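Local coordinates for Slr0280 protein (Synechocystis sp., PDB 5H3K), which is of unknown function but carries a phosphodiester glycosidase (NAGPA-family) domain and so may remove a sugar from a sugar phosphodiester, at residues L312-T317 with G321-V326; R345-P350 with I424-N429; I543-H548 with G559-I564. One frame throughout, in Å; residues are numbered along the deposited sequence.

In the fold
Contacts 1 and 2 touch each other, whereas contact 3 stands apart. The centres of contacts 1 and 2 lie about 18 Å apart. They are joined by a probable backbone hydrogen bond from Gly321 N to Gln348 O at 2.9 Å, and Thr322 OG1 packs beside Gln348 CG at 3.8 Å. Contact 3, a buried strand-helix contact, has its centre about 24 Å from that of contact 1 and about 31 Å from that of contact 2, with nearest atoms about 9 and 16 Å away. Contact 3 lies within the range matched to the phosphodiester glycosidase family; none of the three can be tied to a catalytic or ligand site on present evidence.

Contact 1: L312-T317 with G321-V326; sequences LMANPT and GTAPLV
Ala314 and the Gly321-Ala323 backbone meet by van der Waals contact, with the methyl of Ala314 doing nearly all the touching. Its CB points at the other segment and comes within 3.6 Å of Gly321 O and equally close to Thr322 CA and Ala323 N, so that it rests on two successive peptide units. The apolar pair is completed by the methyl of Ala323, whose CB stands 3.9 Å from Ala314 CB. With such short side chains the backbones come very near: the CA atoms of Ala314 and Thr322 are 5.1 Å apart.

Hydrogen bonding serves the shape of each segment and its attachment to the fold, not the link between the two. In the loop, Asn315 OD1 accepts from Thr317 N at 3.3 Å, forming an Asx turn. The bond is fairly straight (160° at the hydrogen), and the donor lies in the carbonyl plane on a lone pair of OD1. Outside the two segments, Ala314 bonds through its backbone to Ser602 and Ala323 to Val601, adjacent residues of strand 600-609; Asn315 O also receives Arg361 NH2.

Backbone conformation makes the last contribution. Ala314 has helical angles directly after strand 312-313, turning the chain out of the strand, while Gly321 adopts phi 148° and psi 156°, angles at which a side chain would run into the carbonyl oxygen of the preceding residue, so that glycine is needed. Pro324 then takes the N-cap position, and helix 325-331 leaves the contact.

The 132 Å² buried here belongs to a surface contact between partly exposed residues. Its chemistry implies close but nonspecific contact between the two methyls and the main chain, while directional hydrogen bonds to strand 600-609 probably set the alignment of the two segments.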
ATOM      1  N   LEU A 312      -8.269   1.164   4.987  1.00  4.18           N
ATOM      2  CA  LEU A 312      -8.683  -0.177   4.627  1.00  5.61           C
ATOM      3  C   LEU A 312      -7.971  -1.144   5.534  1.00  6.79           C
ATOM      4  O   LEU A 312      -6.740  -1.085   5.657  1.00  5.98           O
ATOM      5  CB  LEU A 312      -8.294  -0.459   3.174  1.00  4.47           C
ATOM      6  CG  LEU A 312      -8.852   0.482   2.102  1.00  5.89           C
ATOM      7  CD1 LEU A 312      -8.309   0.042   0.743  1.00  6.84           C
ATOM      8  CD2 LEU A 312     -10.372   0.443   2.111  1.00  5.88           C
ATOM      9  N   MET A 313      -8.725  -2.032   6.176  1.00  4.91           N
ATOM     10  CA  MET A 313      -8.140  -3.052   7.035  1.00  6.32           C
ATOM     11  C   MET A 313      -7.962  -4.352   6.286  1.00  5.79           C
ATOM     12  O   MET A 313      -8.770  -4.685   5.421  1.00  7.63           O
ATOM     13  CB  MET A 313      -9.039  -3.318   8.244  1.00  9.08           C
ATOM     14  CG  MET A 313      -9.395  -2.084   8.986  1.00 13.98           C
ATOM     15  SD  MET A 313      -8.043  -1.439   9.961  1.00 16.04           S
ATOM     16  CE  MET A 313      -8.175  -2.394  11.456  1.00 14.76           C
ATOM     17  N   ALA A 314      -6.900  -5.081   6.633  1.00  5.87           N
ATOM     18  CA  ALA A 314      -6.584  -6.386   6.034  1.00  5.81           C
ATOM     19  C   ALA A 314      -7.795  -7.309   6.058  1.00  8.09           C
ATOM     20  O   ALA A 314      -8.113  -7.983   5.070  1.00  7.60           O
ATOM     21  CB  ALA A 314      -5.435  -7.037   6.775  1.00  4.53           C
ATOM     22  N   ASN A 315      -8.439  -7.364   7.216  1.00  5.48           N
ATOM     23  CA  ASN A 315      -9.757  -7.978   7.326  1.00 10.89           C
ATOM     24  C   ASN A 315     -10.807  -6.868   7.272  1.00  9.36           C
ATOM     25  O   ASN A 315     -10.904  -6.038   8.179  1.00 11.79           O
ATOM     26  CB  ASN A 315      -9.854  -8.811   8.613  1.00 11.05           C
ATOM     27  CG  ASN A 315     -11.113  -9.661   8.657  1.00 12.44           C
ATOM     28  OD1 ASN A 315     -12.223  -9.158   8.446  1.00 11.68           O
ATOM     29  ND2 ASN A 315     -10.946 -10.952   8.933  1.00 13.06           N
ATOM     30  N   PRO A 316     -11.594  -6.830   6.186  1.00  8.52           N
ATOM     31  CA  PRO A 316     -12.439  -5.670   5.899  1.00 11.53           C
ATOM     32  C   PRO A 316     -13.464  -5.372   6.990  1.00 13.33           C
ATOM     33  O   PRO A 316     -13.961  -4.255   7.045  1.00 16.12           O
ATOM     34  CB  PRO A 316     -13.130  -6.055   4.587  1.00 12.84           C
ATOM     35  CG  PRO A 316     -12.233  -7.087   3.975  1.00 12.59           C
ATOM     36  CD  PRO A 316     -11.698  -7.862   5.142  1.00 11.20           C
ATOM     37  N   THR A 317     -13.781  -6.349   7.840  1.00 11.39           N
ATOM     38  CA  THR A 317     -14.806  -6.138   8.859  1.00 14.47           C
ATOM     39  C   THR A 317     -14.376  -6.465  10.294  1.00 14.73           C
ATOM     40  O   THR A 317     -15.215  -6.531  11.190  1.00 13.35           O
ATOM     41  CB  THR A 317     -16.109  -6.926   8.534  1.00 10.72           C
ATOM     42  OG1 THR A 317     -15.847  -8.325   8.614  1.00 11.00           O
ATOM     43  CG2 THR A 317     -16.607  -6.584   7.136  1.00 12.44           C
ATOM     44  N   GLY A 321      -5.889  -8.924  11.859  1.00 10.18           N
ATOM     45  CA  GLY A 321      -5.460  -9.560  10.632  1.00 10.95           C
ATOM     46  C   GLY A 321      -4.384  -8.792   9.922  1.00  7.58           C
ATOM     47  O   GLY A 321      -4.257  -7.587  10.125  1.00  6.77           O
ATOM     48  N   THR A 322      -3.602  -9.490   9.102  1.00  6.00           N
ATOM     49  CA  THR A 322      -2.645  -8.839   8.219  1.00  6.27           C
ATOM     50  C   THR A 322      -2.721  -9.484   6.845  1.00  5.98           C
ATOM     51  O   THR A 322      -3.078 -10.661   6.715  1.00  6.26           O
ATOM     52  CB  THR A 322      -1.188  -8.926   8.727  1.00  7.03           C
ATOM     53  OG1 THR A 322      -0.814 -10.296   8.892  1.00  7.98           O
ATOM     54  CG2 THR A 322      -1.011  -8.159  10.048  1.00  8.56           C
ATOM     55  N   ALA A 323      -2.379  -8.708   5.822  1.00  5.25           N
ATOM     56  CA  ALA A 323      -2.383  -9.186   4.441  1.00  5.64           C
ATOM     57  C   ALA A 323      -1.426  -8.331   3.609  1.00  4.77           C
ATOM     58  O   ALA A 323      -1.186  -7.174   3.945  1.00  5.49           O
ATOM     59  CB  ALA A 323      -3.808  -9.114   3.863  1.00  6.43           C
ATOM     60  N   PRO A 324      -0.895  -8.878   2.506  1.00  5.51           N
ATOM     61  CA  PRO A 324      -0.080  -8.014   1.640  1.00  5.96           C
ATOM     62  C   PRO A 324      -0.866  -6.785   1.202  1.00  5.62           C
ATOM     63  O   PRO A 324      -2.070  -6.890   0.935  1.00  3.97           O
ATOM     64  CB  PRO A 324       0.208  -8.910   0.426  1.00  5.39           C
ATOM     65  CG  PRO A 324       0.119 -10.315   0.979  1.00  9.62           C
ATOM     66  CD  PRO A 324      -1.013 -10.248   1.973  1.00  6.94           C
ATOM     67  N   LEU A 325      -0.203  -5.630   1.167  1.00  5.26           N
ATOM     68  CA  LEU A 325      -0.834  -4.381   0.759  1.00  3.50           C
ATOM     69  C   LEU A 325      -1.475  -4.543  -0.618  1.00  4.66           C
ATOM     70  O   LEU A 325      -2.586  -4.059  -0.856  1.00  4.23           O
ATOM     71  CB  LEU A 325       0.204  -3.243   0.740  1.00  2.51           C
ATOM     72  CG  LEU A 325      -0.153  -1.794   0.363  1.00  3.89           C
ATOM     73  CD1 LEU A 325      -0.246  -1.582  -1.136  1.00  4.24           C
ATOM     74  CD2 LEU A 325      -1.443  -1.292   1.045  1.00  3.78           C
ATOM     75  N   VAL A 326      -0.780  -5.221  -1.522  1.00  3.90           N
ATOM     76  CA  VAL A 326      -1.289  -5.368  -2.878  1.00  5.44           C
ATOM     77  C   VAL A 326      -2.569  -6.216  -2.902  1.00  7.08           C
ATOM     78  O   VAL A 326      -3.446  -5.998  -3.741  1.00  6.78           O
ATOM     79  CB  VAL A 326      -0.210  -5.909  -3.856  1.00  5.56           C
ATOM     80  CG1 VAL A 326      -0.092  -7.429  -3.725  1.00  7.33           C
ATOM     81  CG2 VAL A 326      -0.549  -5.501  -5.293  1.00  8.69           C
TER

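Contact 2: R345-P350 with I424-N429; sequences RNNQLP and IPLSDN
Asn347 is the first residue of 345-350 to meet the other segment, its ND2 lying 4.2 Å from Leu426 CD2. Its side chain runs roughly perpendicular to that of the leucine. CG of Asn347 is tucked between the backbone N and the carbonyl carbon (chi1 58°), which lets the amide fold back over its own chain: OD1 accepts from Leu349 N at 3.2 Å in an Asx turn. That bond is bent, 140° at the hydrogen, with the donor 35° above the carbonyl plane.

Gln348 follows in a left-handed conformation and, with Leu349, faces Asn344 in a G1 beta bulge. The bulge carries the chain on to Leu349, which points at Leu426. Here the leucines reach tip to tip: Leu349 CD1 lies 3.6 Å from Leu426 CD2 and 4.1 Å from Leu426 CD1, one methyl set against both branches of its partner. Because both chains are extended, this apolar touch spans well-separated backbones, the CA atoms of Leu349 and Leu426 being 10.5 Å apart.

Leu349 also packs on Gln320 and Trp419, and Leu426 on Val408 and Arg466. The contact thus brings the turn that follows strand 343-344 against the loop between strands 422-423 and 430-436, beside strand 460-466.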
ATOM      1  N   ARG A 345       2.979  -7.633  14.693  1.00 11.74           N
ATOM      2  CA  ARG A 345       2.939  -8.713  13.702  1.00 14.93           C
ATOM      3  C   ARG A 345       2.711 -10.081  14.350  1.00 17.38           C
ATOM      4  O   ARG A 345       2.299 -11.029  13.686  1.00 19.53           O
ATOM      5  CB  ARG A 345       4.191  -8.727  12.823  1.00 19.90           C
ATOM      6  CG  ARG A 345       5.487  -8.838  13.580  1.00 28.45           C
ATOM      7  CD  ARG A 345       6.653  -9.026  12.611  1.00 35.85           C
ATOM      8  NE  ARG A 345       6.670 -10.368  12.028  1.00 39.30           N
ATOM      9  CZ  ARG A 345       7.204 -11.432  12.625  1.00 41.72           C
ATOM     10  NH1 ARG A 345       7.181 -12.617  12.026  1.00 35.02           N
ATOM     11  NH2 ARG A 345       7.760 -11.312  13.827  1.00 38.89           N
ATOM     12  N   ASN A 346       2.961 -10.170  15.651  1.00 16.53           N
ATOM     13  CA  ASN A 346       2.805 -11.435  16.372  1.00 18.87           C
ATOM     14  C   ASN A 346       1.345 -11.853  16.606  1.00 18.66           C
ATOM     15  O   ASN A 346       1.023 -13.039  16.566  1.00 20.81           O
ATOM     16  CB  ASN A 346       3.609 -11.403  17.679  1.00 24.08           C
ATOM     17  CG  ASN A 346       5.120 -11.367  17.430  1.00 29.34           C
ATOM     18  OD1 ASN A 346       5.639 -12.105  16.586  1.00 34.35           O
ATOM     19  ND2 ASN A 346       5.823 -10.496  18.146  1.00 33.51           N
ATOM     20  N   ASN A 347       0.455 -10.890  16.833  1.00 11.70           N
ATOM     21  CA  ASN A 347      -0.971 -11.222  17.003  1.00 13.64           C
ATOM     22  C   ASN A 347      -1.892 -10.547  15.988  1.00 10.93           C
ATOM     23  O   ASN A 347      -3.128 -10.660  16.078  1.00  8.82           O
ATOM     24  CB  ASN A 347      -1.443 -10.934  18.437  1.00 13.16           C
ATOM     25  CG  ASN A 347      -1.239  -9.491  18.845  1.00 13.23           C
ATOM     26  OD1 ASN A 347      -1.078  -8.608  17.995  1.00 11.33           O
ATOM     27  ND2 ASN A 347      -1.256  -9.235  20.153  1.00 13.96           N
ATOM     28  N   GLN A 348      -1.278  -9.850  15.030  1.00  8.76           N
ATOM     29  CA  GLN A 348      -1.974  -9.133  13.955  1.00  9.59           C
ATOM     30  C   GLN A 348      -2.983  -8.090  14.444  1.00  6.47           C
ATOM     31  O   GLN A 348      -4.029  -7.891  13.817  1.00  9.48           O
ATOM     32  CB  GLN A 348      -2.685 -10.082  12.989  1.00  8.09           C
ATOM     33  CG  GLN A 348      -1.871 -11.219  12.422  1.00 16.91           C
ATOM     34  CD  GLN A 348      -2.624 -12.528  12.595  1.00 25.26           C
ATOM     35  OE1 GLN A 348      -3.644 -12.779  11.929  1.00 29.73           O
ATOM     36  NE2 GLN A 348      -2.174 -13.333  13.548  1.00 27.55           N
ATOM     37  N   LEU A 349      -2.658  -7.408  15.535  1.00  6.82           N
ATOM     38  CA  LEU A 349      -3.516  -6.340  16.047  1.00  5.55           C
ATOM     39  C   LEU A 349      -2.989  -4.940  15.710  1.00  5.95           C
ATOM     40  O   LEU A 349      -1.785  -4.691  15.744  1.00  4.46           O
ATOM     41  CB  LEU A 349      -3.665  -6.458  17.559  1.00  7.26           C
ATOM     42  CG  LEU A 349      -4.229  -7.800  18.019  1.00  6.43           C
ATOM     43  CD1 LEU A 349      -4.400  -7.771  19.542  1.00 10.60           C
ATOM     44  CD2 LEU A 349      -5.546  -8.096  17.314  1.00 10.90           C
ATOM     45  N   PRO A 350      -3.905  -4.000  15.441  1.00  5.08           N
ATOM     46  CA  PRO A 350      -3.530  -2.611  15.157  1.00  5.17           C
ATOM     47  C   PRO A 350      -3.025  -1.865  16.399  1.00  5.78           C
ATOM     48  O   PRO A 350      -3.496  -2.088  17.522  1.00  3.91           O
ATOM     49  CB  PRO A 350      -4.844  -1.993  14.656  1.00  4.86           C
ATOM     50  CG  PRO A 350      -5.923  -2.814  15.330  1.00  5.58           C
ATOM     51  CD  PRO A 350      -5.370  -4.208  15.422  1.00  6.39           C
ATOM     52  N   ILE A 424     -10.186 -11.578  23.193  1.00 20.22           N
ATOM     53  CA  ILE A 424      -9.332 -12.484  23.956  1.00 17.20           C
ATOM     54  C   ILE A 424      -8.406 -11.625  24.797  1.00 17.25           C
ATOM     55  O   ILE A 424      -7.773 -10.712  24.261  1.00 17.25           O
ATOM     56  CB  ILE A 424      -8.478 -13.362  23.014  1.00 24.35           C
ATOM     57  CG1 ILE A 424      -9.369 -14.223  22.127  1.00 21.39           C
ATOM     58  CG2 ILE A 424      -7.509 -14.218  23.811  1.00 20.17           C
ATOM     59  CD1 ILE A 424      -8.616 -14.978  21.048  1.00 24.68           C
ATOM     60  N   PRO A 425      -8.317 -11.902  26.116  1.00 19.93           N
ATOM     61  CA  PRO A 425      -7.558 -10.986  26.981  1.00 19.69           C
ATOM     62  C   PRO A 425      -6.104 -10.843  26.545  1.00 22.10           C
ATOM     63  O   PRO A 425      -5.481 -11.832  26.161  1.00 21.14           O
ATOM     64  CB  PRO A 425      -7.661 -11.622  28.381  1.00 19.99           C
ATOM     65  CG  PRO A 425      -8.201 -12.999  28.172  1.00 21.26           C
ATOM     66  CD  PRO A 425      -8.959 -12.990  26.880  1.00 21.98           C
ATOM     67  N   LEU A 426      -5.588  -9.619  26.589  1.00 18.51           N
ATOM     68  CA  LEU A 426      -4.237  -9.340  26.118  1.00 19.69           C
ATOM     69  C   LEU A 426      -3.263  -9.221  27.276  1.00 20.38           C
ATOM     70  O   LEU A 426      -2.056  -9.132  27.071  1.00 21.38           O
ATOM     71  CB  LEU A 426      -4.217  -8.058  25.286  1.00 17.15           C
ATOM     72  CG  LEU A 426      -4.978  -8.040  23.964  1.00 20.00           C
ATOM     73  CD1 LEU A 426      -5.013  -6.626  23.389  1.00 11.90           C
ATOM     74  CD2 LEU A 426      -4.336  -9.002  22.974  1.00 22.63           C
ATOM     75  N   SER A 427      -3.789  -9.195  28.496  1.00 18.60           N
ATOM     76  CA  SER A 427      -2.955  -9.159  29.698  1.00 18.10           C
ATOM     77  C   SER A 427      -3.592 -10.034  30.777  1.00 20.97           C
ATOM     78  O   SER A 427      -4.761 -10.410  30.658  1.00 19.32           O
ATOM     79  CB  SER A 427      -2.774  -7.729  30.215  1.00 19.05           C
ATOM     80  OG  SER A 427      -3.982  -7.197  30.750  1.00 19.37           O
ATOM     81  N   ASP A 428      -2.827 -10.375  31.812  1.00 22.34           N
ATOM     82  CA  ASP A 428      -3.368 -11.171  32.912  1.00 22.29           C
ATOM     83  C   ASP A 428      -4.203 -10.317  33.858  1.00 20.61           C
ATOM     84  O   ASP A 428      -4.007  -9.102  33.948  1.00 19.75           O
ATOM     85  CB  ASP A 428      -2.250 -11.831  33.722  1.00 23.62           C
ATOM     86  CG  ASP A 428      -1.466 -12.841  32.928  1.00 25.84           C
ATOM     87  OD1 ASP A 428      -0.345 -13.183  33.372  1.00 27.57           O
ATOM     88  OD2 ASP A 428      -1.964 -13.293  31.873  1.00 29.66           O
ATOM     89  N   ASN A 429      -5.129 -10.968  34.561  1.00 20.28           N
ATOM     90  CA  ASN A 429      -5.903 -10.342  35.625  1.00 21.11           C
ATOM     91  C   ASN A 429      -6.731  -9.145  35.155  1.00 14.86           C
ATOM     92  O   ASN A 429      -6.755  -8.098  35.802  1.00 21.35           O
ATOM     93  CB  ASN A 429      -4.987  -9.959  36.795  1.00 21.10           C
ATOM     94  CG  ASN A 429      -4.179 -11.141  37.310  1.00 25.98           C
ATOM     95  OD1 ASN A 429      -4.688 -12.257  37.406  1.00 25.96           O
ATOM     96  ND2 ASN A 429      -2.909 -10.903  37.622  1.00 26.01           N
TER

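Contact 3: I543-H548 with G559-I564; sequences ILVASH and GEFAQI
Phe561 sends its ring toward Val545 and Ser547 because CG is anti to the backbone N (chi1 -168°), carrying the ring out from helix 558-567 although its CB bond does not aim at the strand. On strand 542-547, Ser547 OG sits between its backbone N and carbonyl carbon (chi1 68°), bringing the hydroxyl to the ring.

Both partners converge on one corner of the phenyl. Val545 CG1 lies near the ring plane at the edge, 4.1 Å from Phe561 CE1, the valine and the phenyl lying side by side and running opposite ways. Ser547 OG approaches obliquely, 3.6 Å from Phe561 CE1 and 3.8 Å from Phe561 CD1.

The same ring touches Arg531 and Ala533 of the adjacent strand 531-536, while Ile564, one turn further along the helix, packs on Phe293 and Ile288. Strands 542-547 and 572-576 both run antiparallel to the intervening 531-536, so helix 558-567 forms the link of a beta-alpha-beta crossover.

All three touching residues are buried, and 149 Å² of surface, both sides summed, is buried between the segments. The chemistry implies a nonpolar contact here at the aromatic edge, with a hydroxyl alongside, while Ile564 shares in seating the helix.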
ATOM      1  N   ILE A 543       0.030  13.557  -1.261  1.00  6.12           N
ATOM      2  CA  ILE A 543       1.101  12.759  -1.844  1.00  5.36           C
ATOM      3  C   ILE A 543       1.314  11.501  -1.011  1.00  5.09           C
ATOM      4  O   ILE A 543       1.476  11.574   0.200  1.00  5.26           O
ATOM      5  CB  ILE A 543       2.429  13.547  -1.924  1.00  8.05           C
ATOM      6  CG1 ILE A 543       2.177  14.944  -2.492  1.00 11.63           C
ATOM      7  CG2 ILE A 543       3.433  12.811  -2.799  1.00  7.97           C
ATOM      8  CD1 ILE A 543       3.322  15.902  -2.250  1.00 18.09           C
ATOM      9  N   LEU A 544       1.256  10.349  -1.665  1.00  3.46           N
ATOM     10  CA  LEU A 544       1.626   9.090  -1.030  1.00  4.38           C
ATOM     11  C   LEU A 544       3.053   8.804  -1.478  1.00  4.90           C
ATOM     12  O   LEU A 544       3.358   8.863  -2.681  1.00  5.17           O
ATOM     13  CB  LEU A 544       0.687   7.967  -1.466  1.00  3.21           C
ATOM     14  CG  LEU A 544      -0.816   8.226  -1.322  1.00  4.48           C
ATOM     15  CD1 LEU A 544      -1.600   6.983  -1.724  1.00  3.17           C
ATOM     16  CD2 LEU A 544      -1.180   8.621   0.100  1.00  4.61           C
ATOM     17  N   VAL A 545       3.932   8.488  -0.528  1.00  3.89           N
ATOM     18  CA  VAL A 545       5.373   8.407  -0.800  1.00  2.64           C
ATOM     19  C   VAL A 545       5.993   7.110  -0.286  1.00  4.15           C
ATOM     20  O   VAL A 545       5.777   6.735   0.866  1.00  4.38           O
ATOM     21  CB  VAL A 545       6.111   9.569  -0.089  1.00  4.21           C
ATOM     22  CG1 VAL A 545       7.610   9.542  -0.423  1.00  3.23           C
ATOM     23  CG2 VAL A 545       5.489  10.906  -0.461  1.00  3.78           C
ATOM     24  N   ALA A 546       6.757   6.431  -1.140  1.00  2.72           N
ATOM     25  CA  ALA A 546       7.525   5.242  -0.747  1.00  3.68           C
ATOM     26  C   ALA A 546       8.978   5.422  -1.168  1.00  4.78           C
ATOM     27  O   ALA A 546       9.254   5.683  -2.347  1.00  5.02           O
ATOM     28  CB  ALA A 546       6.944   3.970  -1.407  1.00  4.49           C
ATOM     29  N   SER A 547       9.898   5.280  -0.219  1.00  4.16           N
ATOM     30  CA  SER A 547      11.330   5.373  -0.496  1.00  6.01           C
ATOM     31  C   SER A 547      12.042   4.121  -0.010  1.00  6.52           C
ATOM     32  O   SER A 547      11.646   3.505   0.977  1.00  5.96           O
ATOM     33  CB  SER A 547      11.947   6.610   0.156  1.00  6.90           C
ATOM     34  OG  SER A 547      11.946   6.483   1.566  1.00 11.69           O
ATOM     35  N   HIS A 548      13.110   3.736  -0.695  1.00  6.15           N
ATOM     36  CA  HIS A 548      13.882   2.586  -0.224  1.00  6.66           C
ATOM     37  C   HIS A 548      15.339   2.966   0.006  1.00  7.23           C
ATOM     38  O   HIS A 548      15.599   3.964   0.681  1.00  8.13           O
ATOM     39  CB  HIS A 548      13.649   1.377  -1.136  1.00  6.69           C
ATOM     40  CG  HIS A 548      12.213   0.927  -1.138  1.00  6.05           C
ATOM     41  ND1 HIS A 548      11.689   0.144  -0.133  1.00  7.22           N
ATOM     42  CD2 HIS A 548      11.195   1.193  -1.988  1.00  7.14           C
ATOM     43  CE1 HIS A 548      10.404  -0.075  -0.377  1.00  5.74           C
ATOM     44  NE2 HIS A 548      10.078   0.548  -1.491  1.00  7.06           N
ATOM     45  N   GLY A 559      15.093  11.675  10.057  1.00  8.10           N
ATOM     46  CA  GLY A 559      15.460  13.028   9.676  1.00  9.16           C
ATOM     47  C   GLY A 559      15.673  13.190   8.182  1.00  7.73           C
ATOM     48  O   GLY A 559      15.256  14.193   7.578  1.00  8.32           O
ATOM     49  N   GLU A 560      16.349  12.210   7.586  1.00  7.58           N
ATOM     50  CA  GLU A 560      16.548  12.182   6.140  1.00  8.69           C
ATOM     51  C   GLU A 560      15.227  12.097   5.391  1.00  7.11           C
ATOM     52  O   GLU A 560      15.040  12.778   4.382  1.00  6.66           O
ATOM     53  CB  GLU A 560      17.477  11.032   5.745  1.00  8.43           C
ATOM     54  CG  GLU A 560      18.932  11.302   6.143  1.00  9.25           C
ATOM     55  CD  GLU A 560      19.836  10.081   6.032  1.00 14.74           C
ATOM     56  OE1 GLU A 560      19.318   8.938   6.100  1.00 10.82           O
ATOM     57  OE2 GLU A 560      21.077  10.270   5.900  1.00 13.24           O
ATOM     58  N   PHE A 561      14.312  11.263   5.884  1.00  6.02           N
ATOM     59  CA  PHE A 561      13.014  11.122   5.240  1.00  4.46           C
ATOM     60  C   PHE A 561      12.245  12.446   5.297  1.00  5.99           C
ATOM     61  O   PHE A 561      11.617  12.834   4.319  1.00  5.78           O
ATOM     62  CB  PHE A 561      12.212   9.972   5.874  1.00  3.75           C
ATOM     63  CG  PHE A 561      10.985   9.570   5.083  1.00  5.12           C
ATOM     64  CD1 PHE A 561      11.038   9.445   3.698  1.00  5.01           C
ATOM     65  CD2 PHE A 561       9.785   9.297   5.736  1.00  4.07           C
ATOM     66  CE1 PHE A 561       9.903   9.072   2.956  1.00  6.43           C
ATOM     67  CE2 PHE A 561       8.656   8.912   5.017  1.00  3.00           C
ATOM     68  CZ  PHE A 561       8.707   8.804   3.624  1.00  4.27           C
ATOM     69  N   ALA A 562      12.319  13.150   6.430  1.00  5.13           N
ATOM     70  CA  ALA A 562      11.719  14.486   6.537  1.00  6.42           C
ATOM     71  C   ALA A 562      12.296  15.449   5.498  1.00  8.08           C
ATOM     72  O   ALA A 562      11.565  16.233   4.887  1.00  7.93           O
ATOM     73  CB  ALA A 562      11.894  15.038   7.935  1.00  6.62           C
ATOM     74  N   GLN A 563      13.604  15.381   5.287  1.00  8.34           N
ATOM     75  CA  GLN A 563      14.239  16.208   4.271  1.00  9.55           C
ATOM     76  C   GLN A 563      13.780  15.815   2.877  1.00  8.44           C
ATOM     77  O   GLN A 563      13.544  16.678   2.026  1.00  8.87           O
ATOM     78  CB  GLN A 563      15.764  16.130   4.403  1.00 10.16           C
ATOM     79  CG  GLN A 563      16.285  16.690   5.729  1.00 13.13           C
ATOM     80  CD  GLN A 563      17.795  16.568   5.882  1.00 25.23           C
ATOM     81  OE1 GLN A 563      18.439  15.751   5.221  1.00 24.55           O
ATOM     82  NE2 GLN A 563      18.365  17.382   6.763  1.00 28.30           N
ATOM     83  N   ILE A 564      13.649  14.512   2.635  1.00  6.60           N
ATOM     84  CA  ILE A 564      13.129  14.036   1.355  1.00  6.91           C
ATOM     85  C   ILE A 564      11.741  14.615   1.073  1.00  8.41           C
ATOM     86  O   ILE A 564      11.474  15.106  -0.027  1.00  8.18           O
ATOM     87  CB  ILE A 564      13.094  12.478   1.298  1.00  7.30           C
ATOM     88  CG1 ILE A 564      14.522  11.924   1.140  1.00  8.04           C
ATOM     89  CG2 ILE A 564      12.200  11.997   0.158  1.00  7.69           C
ATOM     90  CD1 ILE A 564      14.664  10.425   1.434  1.00  7.85           C
TER